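Local coordinates for transcriptional regulator, LYSR family (Neisseria meningitidis, PDB 4AB5), which probably regulates transcription of methionine-biosynthesis genes as a MetR-like DNA-binding factor, this chain being its regulatory domain, at residues P76-E81 with Q203-R208; A61-A66 with Y185-T190; P121-I126 with D178-K183. One frame throughout, in Å; residues are numbered along the deposited sequence.

Contact 1. Residues P76-E81 with Q203-R208; sequences PLFAYE and QIIRER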
# COMPACT_ATOMS: atom_id res chain seq x y z
N PRO B 76 10.90 15.13 18.13
CA PRO B 76 9.86 14.13 18.43
C PRO B 76 8.56 14.39 17.67
O PRO B 76 8.15 15.55 17.51
CB PRO B 76 9.65 14.27 19.94
CG PRO B 76 10.11 15.64 20.27
CD PRO B 76 11.21 15.97 19.31
N LEU B 77 7.94 13.33 17.17
CA LEU B 77 6.66 13.45 16.50
C LEU B 77 5.59 12.96 17.47
O LEU B 77 4.90 13.79 18.07
CB LEU B 77 6.63 12.67 15.16
CG LEU B 77 7.56 13.18 14.05
CD1 LEU B 77 7.57 12.22 12.87
CD2 LEU B 77 7.21 14.62 13.61
N PHE B 78 5.52 11.63 17.69
CA PHE B 78 4.56 10.99 18.58
C PHE B 78 4.89 9.53 18.84
O PHE B 78 5.57 8.88 18.04
CB PHE B 78 3.12 11.08 18.01
CG PHE B 78 2.99 10.95 16.51
CD1 PHE B 78 3.16 9.72 15.88
CD2 PHE B 78 2.69 12.06 15.72
CE1 PHE B 78 3.04 9.60 14.49
CE2 PHE B 78 2.56 11.94 14.33
CZ PHE B 78 2.74 10.71 13.73
N ALA B 79 4.35 8.99 19.96
CA ALA B 79 4.46 7.59 20.36
C ALA B 79 3.06 6.94 20.28
O ALA B 79 2.05 7.63 20.38
CB ALA B 79 5.01 7.48 21.78
N TYR B 80 3.02 5.61 20.08
CA TYR B 80 1.78 4.83 20.00
C TYR B 80 2.03 3.37 20.34
O TYR B 80 3.17 2.89 20.21
CB TYR B 80 1.06 4.97 18.64
CG TYR B 80 1.92 4.71 17.42
CD1 TYR B 80 2.20 3.41 17.01
CD2 TYR B 80 2.41 5.76 16.65
CE1 TYR B 80 3.00 3.16 15.89
CE2 TYR B 80 3.18 5.52 15.51
CZ TYR B 80 3.47 4.22 15.13
OH TYR B 80 4.24 3.96 14.02
N GLU B 81 0.96 2.64 20.73
CA GLU B 81 1.03 1.23 21.07
C GLU B 81 0.91 0.31 19.87
O GLU B 81 0.08 0.52 18.98
CB GLU B 81 0.07 0.82 22.21
CG GLU B 81 -1.42 1.04 21.97
CD GLU B 81 -2.00 2.42 22.26
OE1 GLU B 81 -1.64 3.38 21.53
OE2 GLU B 81 -2.89 2.52 23.13
N GLN B 203 5.53 20.13 12.45
CA GLN B 203 4.35 20.59 13.20
C GLN B 203 3.04 20.20 12.50
O GLN B 203 2.06 19.95 13.20
CB GLN B 203 4.43 22.05 13.67
CG GLN B 203 4.40 23.12 12.59
CD GLN B 203 4.62 24.50 13.16
OE1 GLN B 203 3.85 24.99 13.99
NE2 GLN B 203 5.67 25.17 12.71
N ILE B 204 3.06 20.06 11.15
CA ILE B 204 1.93 19.60 10.34
C ILE B 204 1.68 18.12 10.65
O ILE B 204 0.54 17.76 10.94
CB ILE B 204 2.14 19.89 8.82
CG1 ILE B 204 1.93 21.39 8.50
CG2 ILE B 204 1.23 19.02 7.92
CD1 ILE B 204 2.53 21.88 7.11
N ILE B 205 2.75 17.28 10.65
CA ILE B 205 2.69 15.85 10.98
C ILE B 205 2.06 15.65 12.38
O ILE B 205 1.18 14.80 12.53
CB ILE B 205 4.10 15.18 10.88
CG1 ILE B 205 4.60 15.04 9.42
CG2 ILE B 205 4.15 13.84 11.62
CD1 ILE B 205 6.18 14.70 9.30
N ARG B 206 2.51 16.46 13.38
CA ARG B 206 2.02 16.39 14.76
C ARG B 206 0.57 16.82 14.91
O ARG B 206 -0.21 16.07 15.51
CB ARG B 206 2.94 17.16 15.72
CG ARG B 206 4.25 16.45 16.02
CD ARG B 206 5.02 17.12 17.16
NE ARG B 206 5.43 18.48 16.83
CZ ARG B 206 6.59 18.82 16.28
NH1 ARG B 206 7.50 17.89 16.02
NH2 ARG B 206 6.85 20.09 15.99
N GLU B 207 0.18 17.99 14.36
CA GLU B 207 -1.20 18.49 14.43
C GLU B 207 -2.16 17.52 13.77
O GLU B 207 -3.23 17.27 14.32
CB GLU B 207 -1.35 19.87 13.78
CG GLU B 207 -0.75 21.02 14.58
CD GLU B 207 -0.71 22.38 13.91
OE1 GLU B 207 -0.68 22.44 12.65
OE2 GLU B 207 -0.67 23.39 14.64
N ARG B 208 -1.76 16.96 12.61
CA ARG B 208 -2.56 16.01 11.83
C ARG B 208 -2.71 14.69 12.54
O ARG B 208 -3.82 14.16 12.60
CB ARG B 208 -2.00 15.81 10.42
CG ARG B 208 -2.35 16.91 9.44
CD ARG B 208 -2.12 16.47 8.01
NE ARG B 208 -3.08 17.10 7.11
CZ ARG B 208 -4.24 16.57 6.74
NH1 ARG B 208 -4.59 15.37 7.18
NH2 ARG B 208 -5.06 17.22 5.92
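The side chains of L77 and F78 both lie against I205, and one methyl, I205 CG2, serves the two of them. Standing anti to its own backbone N, this branch is 3.7 Å from L77 CD2 and 3.7 Å from F78 CE2. L77 crosses I205 obliquely, while F78 meets it at about a right angle with the CE2–CZ end of the ring; I205 O lies in the ring plane at that edge. L77 and F78 form a classic beta bulge opposite L184, and so consecutive residues can both address the helix. R206 crosses L77 at about a right angle, CG lying 3.4 Å from L77 O, and its chain bends at chi3 (-63°) to bring NH1 2.8 Å from P76 O. The N-H...O angle is 135°; the acceptor is tilted from the guanidinium plane, although NH1 lies in the carbonyl plane. R206 NH2 makes a weak hydrogen bond to Q75 OE1. W22 meets F78 edge-to-face and also touches I205. The P76 carbonyl is thus satisfied by a charged guanidinium at the partly exposed margin, while the buried side chains of L77, F78 and I205 hold helix 196-212 to strand 72-86 by apolar packing.

Contact 2. Residues A61-A66 with Y185-T190; sequences AIVSEA and YAAIRT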
# COMPACT_ATOMS: atom_id res chain seq x y z
N ALA B 61 14.16 12.81 7.57
CA ALA B 61 13.96 11.37 7.71
C ALA B 61 13.00 11.02 8.85
O ALA B 61 13.10 11.59 9.94
CB ALA B 61 15.29 10.66 7.91
N ILE B 62 12.06 10.08 8.59
CA ILE B 62 11.12 9.57 9.59
C ILE B 62 11.82 8.35 10.20
O ILE B 62 12.15 7.40 9.48
CB ILE B 62 9.72 9.23 8.98
CG1 ILE B 62 9.08 10.45 8.24
CG2 ILE B 62 8.77 8.59 10.00
CD1 ILE B 62 8.86 11.82 9.06
N VAL B 63 12.11 8.42 11.51
CA VAL B 63 12.85 7.38 12.23
C VAL B 63 12.15 6.90 13.52
O VAL B 63 11.41 7.66 14.15
CB VAL B 63 14.33 7.80 12.47
CG1 VAL B 63 15.11 7.88 11.16
CG2 VAL B 63 14.43 9.11 13.26
N SER B 64 12.41 5.62 13.91
CA SER B 64 11.87 4.95 15.10
C SER B 64 12.76 5.11 16.35
O SER B 64 12.37 4.67 17.44
CB SER B 64 11.63 3.47 14.82
OG SER B 64 10.59 3.33 13.87
N GLU B 65 13.93 5.73 16.20
CA GLU B 65 14.86 5.97 17.30
C GLU B 65 15.65 7.28 17.12
O GLU B 65 15.95 7.68 15.99
CB GLU B 65 15.76 4.75 17.60
CG GLU B 65 16.80 4.42 16.55
CD GLU B 65 16.34 3.50 15.43
OE1 GLU B 65 15.56 3.96 14.56
OE2 GLU B 65 16.79 2.33 15.41
N ALA B 66 15.93 7.95 18.24
CA ALA B 66 16.63 9.22 18.28
C ALA B 66 18.08 9.01 18.78
O ALA B 66 18.53 9.63 19.75
CB ALA B 66 15.88 10.20 19.16
N TYR B 185 10.18 9.93 15.27
CA TYR B 185 10.97 11.15 15.20
C TYR B 185 11.19 11.59 13.77
O TYR B 185 11.20 10.75 12.85
CB TYR B 185 12.36 10.96 15.85
CG TYR B 185 12.33 10.50 17.29
CD1 TYR B 185 12.32 11.42 18.34
CD2 TYR B 185 12.37 9.14 17.62
CE1 TYR B 185 12.31 11.00 19.67
CE2 TYR B 185 12.37 8.72 18.95
CZ TYR B 185 12.33 9.65 19.97
OH TYR B 185 12.32 9.25 21.28
N ALA B 186 11.41 12.90 13.58
CA ALA B 186 11.78 13.49 12.31
C ALA B 186 13.24 13.90 12.48
O ALA B 186 13.58 14.65 13.41
CB ALA B 186 10.93 14.71 12.03
N ALA B 187 14.12 13.34 11.66
CA ALA B 187 15.55 13.63 11.69
C ALA B 187 15.91 14.60 10.55
O ALA B 187 15.44 14.44 9.42
CB ALA B 187 16.35 12.34 11.56
N ILE B 188 16.72 15.61 10.85
CA ILE B 188 17.26 16.58 9.90
C ILE B 188 18.76 16.80 10.22
O ILE B 188 19.23 16.36 11.29
CB ILE B 188 16.48 17.94 9.87
CG1 ILE B 188 16.50 18.68 11.24
CG2 ILE B 188 15.07 17.80 9.30
CD1 ILE B 188 16.13 20.16 11.19
N ARG B 189 19.49 17.49 9.32
CA ARG B 189 20.89 17.83 9.55
C ARG B 189 20.87 18.96 10.57
O ARG B 189 19.91 19.72 10.61
CB ARG B 189 21.55 18.35 8.27
CG ARG B 189 21.77 17.32 7.19
CD ARG B 189 22.25 18.05 5.95
NE ARG B 189 21.92 17.34 4.71
CZ ARG B 189 20.79 17.49 4.03
NH1 ARG B 189 19.86 18.33 4.45
NH2 ARG B 189 20.60 16.81 2.91
N THR B 190 21.90 19.07 11.39
CA THR B 190 21.99 20.15 12.38
C THR B 190 22.10 21.53 11.72
O THR B 190 21.56 22.49 12.26
CB THR B 190 23.07 19.83 13.44
OG1 THR B 190 22.82 18.51 13.93
CG2 THR B 190 23.06 20.80 14.62
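Strand 61-63 runs antiparallel to strand 185-189, the short axes approaching to 4.6 Å at 139° between their N-to-C directions, with A61–A187 and V63–Y185 as hydrogen-bonded pairs and I62–A186 as the non-hydrogen-bonded pair between them. Both hydrogen-bonded pairs are closed by reciprocal N-H...O=C bonds. V63 N to Y185 O measures 2.8 Å and is nearly straight, at 176°. A187 N to A61 O, at 2.7 Å, is equally linear; the return bonds, from A61 N to A187 O and from Y185 N to V63 O, are somewhat more bent. A61, V63, Y185 and A187 present their side chains on one face, where V63 CG2, in the crowded position between N and the carbonyl carbon, touches Y185 CB at 3.8 Å and A187 CB at 4.1 Å. L53 of helix 50-54 packs on both alanines of this face. I62 and A186 occupy the other face, against I205 and C202 of helix 196-212. The segment pair belongs to an alpha/beta lobe of the type 2 periplasmic-binding-protein fold found in LysR regulators: strand 60-63 is parallel to 8-13, and the returning strand 171-189 enters antiparallel between 60-63 and 72-86. Beyond V63 the chain turns across the Y185 side chain. Y185 CG is anti to the carbonyl carbon, and chi2 turns the ring so that one face receives A66. A66 CB sits over its centre, 3.6 Å from the ring centroid, in a CH-pi contact only 8° off the normal, while the C atom of E65 approaches Y185 CD2 obliquely at 3.8 Å. F74 of strand 72-86 touches A66, V63 and A187.

Contact 3. Residues P121-I126 with D178-K183; sequences PKKILI and DGLQSK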
# COMPACT_ATOMS: atom_id res chain seq x y z
N PRO B 121 9.84 -7.97 16.47
CA PRO B 121 11.04 -8.84 16.48
C PRO B 121 12.25 -8.24 17.19
O PRO B 121 12.83 -8.91 18.04
CB PRO B 121 11.31 -9.07 14.99
CG PRO B 121 9.95 -8.90 14.33
CD PRO B 121 9.35 -7.77 15.09
N LYS B 122 12.60 -6.98 16.88
CA LYS B 122 13.75 -6.28 17.45
C LYS B 122 13.72 -6.12 18.99
O LYS B 122 14.71 -6.45 19.65
CB LYS B 122 13.95 -4.91 16.74
CG LYS B 122 15.01 -4.00 17.36
CD LYS B 122 15.48 -2.91 16.41
CE LYS B 122 14.68 -1.64 16.52
NZ LYS B 122 15.23 -0.55 15.67
N LYS B 123 12.61 -5.60 19.53
CA LYS B 123 12.46 -5.31 20.96
C LYS B 123 12.00 -6.47 21.84
O LYS B 123 12.10 -6.36 23.06
CB LYS B 123 11.49 -4.13 21.16
CG LYS B 123 11.98 -2.79 20.61
CD LYS B 123 10.83 -1.82 20.43
CE LYS B 123 11.25 -0.40 20.68
NZ LYS B 123 10.22 0.57 20.25
N ILE B 124 11.43 -7.54 21.25
CA ILE B 124 10.82 -8.62 22.03
C ILE B 124 11.28 -10.04 21.68
O ILE B 124 11.66 -10.80 22.58
CB ILE B 124 9.25 -8.48 21.99
CG1 ILE B 124 8.78 -7.00 22.27
CG2 ILE B 124 8.51 -9.55 22.83
CD1 ILE B 124 7.70 -6.73 23.36
N LEU B 125 11.19 -10.41 20.41
CA LEU B 125 11.46 -11.75 19.87
C LEU B 125 12.95 -12.08 19.77
O LEU B 125 13.39 -13.04 20.41
CB LEU B 125 10.75 -11.89 18.50
CG LEU B 125 9.27 -12.35 18.43
CD1 LEU B 125 8.42 -11.87 19.59
CD2 LEU B 125 8.65 -11.94 17.13
N ILE B 126 13.72 -11.32 18.95
CA ILE B 126 15.17 -11.51 18.75
C ILE B 126 15.91 -11.63 20.10
O ILE B 126 16.59 -12.65 20.26
CB ILE B 126 15.81 -10.46 17.78
CG1 ILE B 126 15.22 -10.54 16.36
CG2 ILE B 126 17.36 -10.52 17.78
CD1 ILE B 126 15.40 -9.30 15.65
N ASP B 178 4.30 -5.15 29.87
CA ASP B 178 4.71 -3.75 29.78
C ASP B 178 4.13 -3.06 28.52
O ASP B 178 4.14 -1.83 28.44
CB ASP B 178 6.24 -3.65 29.76
CG ASP B 178 6.95 -4.16 31.01
OD1 ASP B 178 6.26 -4.43 32.02
OD2 ASP B 178 8.20 -4.27 30.97
N GLY B 179 3.66 -3.86 27.57
CA GLY B 179 3.14 -3.37 26.29
C GLY B 179 4.26 -3.12 25.30
O GLY B 179 5.45 -3.25 25.65
N LEU B 180 3.91 -2.76 24.05
CA LEU B 180 4.90 -2.47 23.01
C LEU B 180 4.62 -1.09 22.41
O LEU B 180 3.60 -0.88 21.76
CB LEU B 180 4.87 -3.56 21.94
CG LEU B 180 6.00 -3.68 20.93
CD1 LEU B 180 7.39 -3.47 21.49
CD2 LEU B 180 5.80 -4.87 20.12
N GLN B 181 5.52 -0.15 22.66
CA GLN B 181 5.37 1.22 22.20
C GLN B 181 6.38 1.57 21.11
O GLN B 181 7.55 1.26 21.24
CB GLN B 181 5.49 2.19 23.39
CG GLN B 181 5.01 3.61 23.09
CD GLN B 181 5.43 4.63 24.12
OE1 GLN B 181 6.60 4.77 24.48
NE2 GLN B 181 4.48 5.43 24.56
N SER B 182 5.91 2.24 20.05
CA SER B 182 6.76 2.78 18.98
C SER B 182 6.92 4.26 19.23
O SER B 182 5.97 4.92 19.64
CB SER B 182 6.14 2.55 17.61
OG SER B 182 6.31 1.20 17.20
N LYS B 183 8.13 4.79 18.99
CA LYS B 183 8.44 6.20 19.16
C LYS B 183 8.86 6.78 17.80
O LYS B 183 9.78 6.27 17.18
CB LYS B 183 9.54 6.39 20.22
CG LYS B 183 9.09 6.05 21.63
CD LYS B 183 10.26 6.08 22.60
CE LYS B 183 9.87 5.70 24.01
NZ LYS B 183 9.23 6.84 24.73
O HOH W 1 10.31 2.61 17.74
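K123 starts with CG anti to its carbonyl carbon, runs out and bends at chi3 (147°), so that its ammonium group reaches the backbone of strand 171-189. L180 takes the other course: CG is anti to the backbone N, and chi1 (-165°) and chi2 together set CD1 against I124. As in K123, the first torsion of I124 leaves its longer branch, CG1, anti to the carbonyl carbon, and CD1 at the end of that branch meets L180. The polar half of the contact is one bond, from K123 NZ to Q181 O at 2.9 Å, with the nitrogen in the carbonyl plane and a C=O...N angle of 154°. D119, one helical turn before K123, forms a salt bridge with the same ammonium and also a hydrogen bond with S182 OG, so a single carboxylate oxygen, D119 OD2, ties the lysine to the strand's serine. The neighbouring carboxylate would be expected to stabilise the positive charge on K123. A water links K123 NZ weakly to K183 N, at 3.2 Å from K123 NZ. The apolar half lies beside it. I124 and L180 meet tip to tip, their CD1 atoms 3.8 Å apart, while K123 crosses L180 obliquely and lays its CD 4.0 Å from L180 CD1. L120 and M82 also touch L180, and I175 touches both L180 and I124. In the helix a wider pi-type turn brings I126 N to P121 O at 2.7 Å. L180 and S182 are backbone-bonded to M82 and Y80 of strand 72-86. A short helix held by K123 and I124 against L180 and the backbone of a crossover strand is consistent with the second lobe of a LysR-type regulatory domain meeting its interlobe hinge.

Overall arrangement
Strand 171-189 runs through contacts 2 and 3, and its neighbour 72-86 carries contact 1, so all three reach the same sheet. Contacts 1 and 2 lie about 13 Å apart, centre to centre, and touch directly: L77 packs on Y185 and A186, and I205 CD1 meets I62 CD1 at 3.9 Å. Contact 3 is about 19 Å from each of the others, centre to centre, farther along the crossover strands, where Y80 O and S182 N are 2.8 Å apart in a probable hydrogen bond. A long, weak ion pair between E65 OE2 and K122 NZ also relates contact 2 to contact 3. In LysR regulators effectors generally bind between the two lobes joined by such strands.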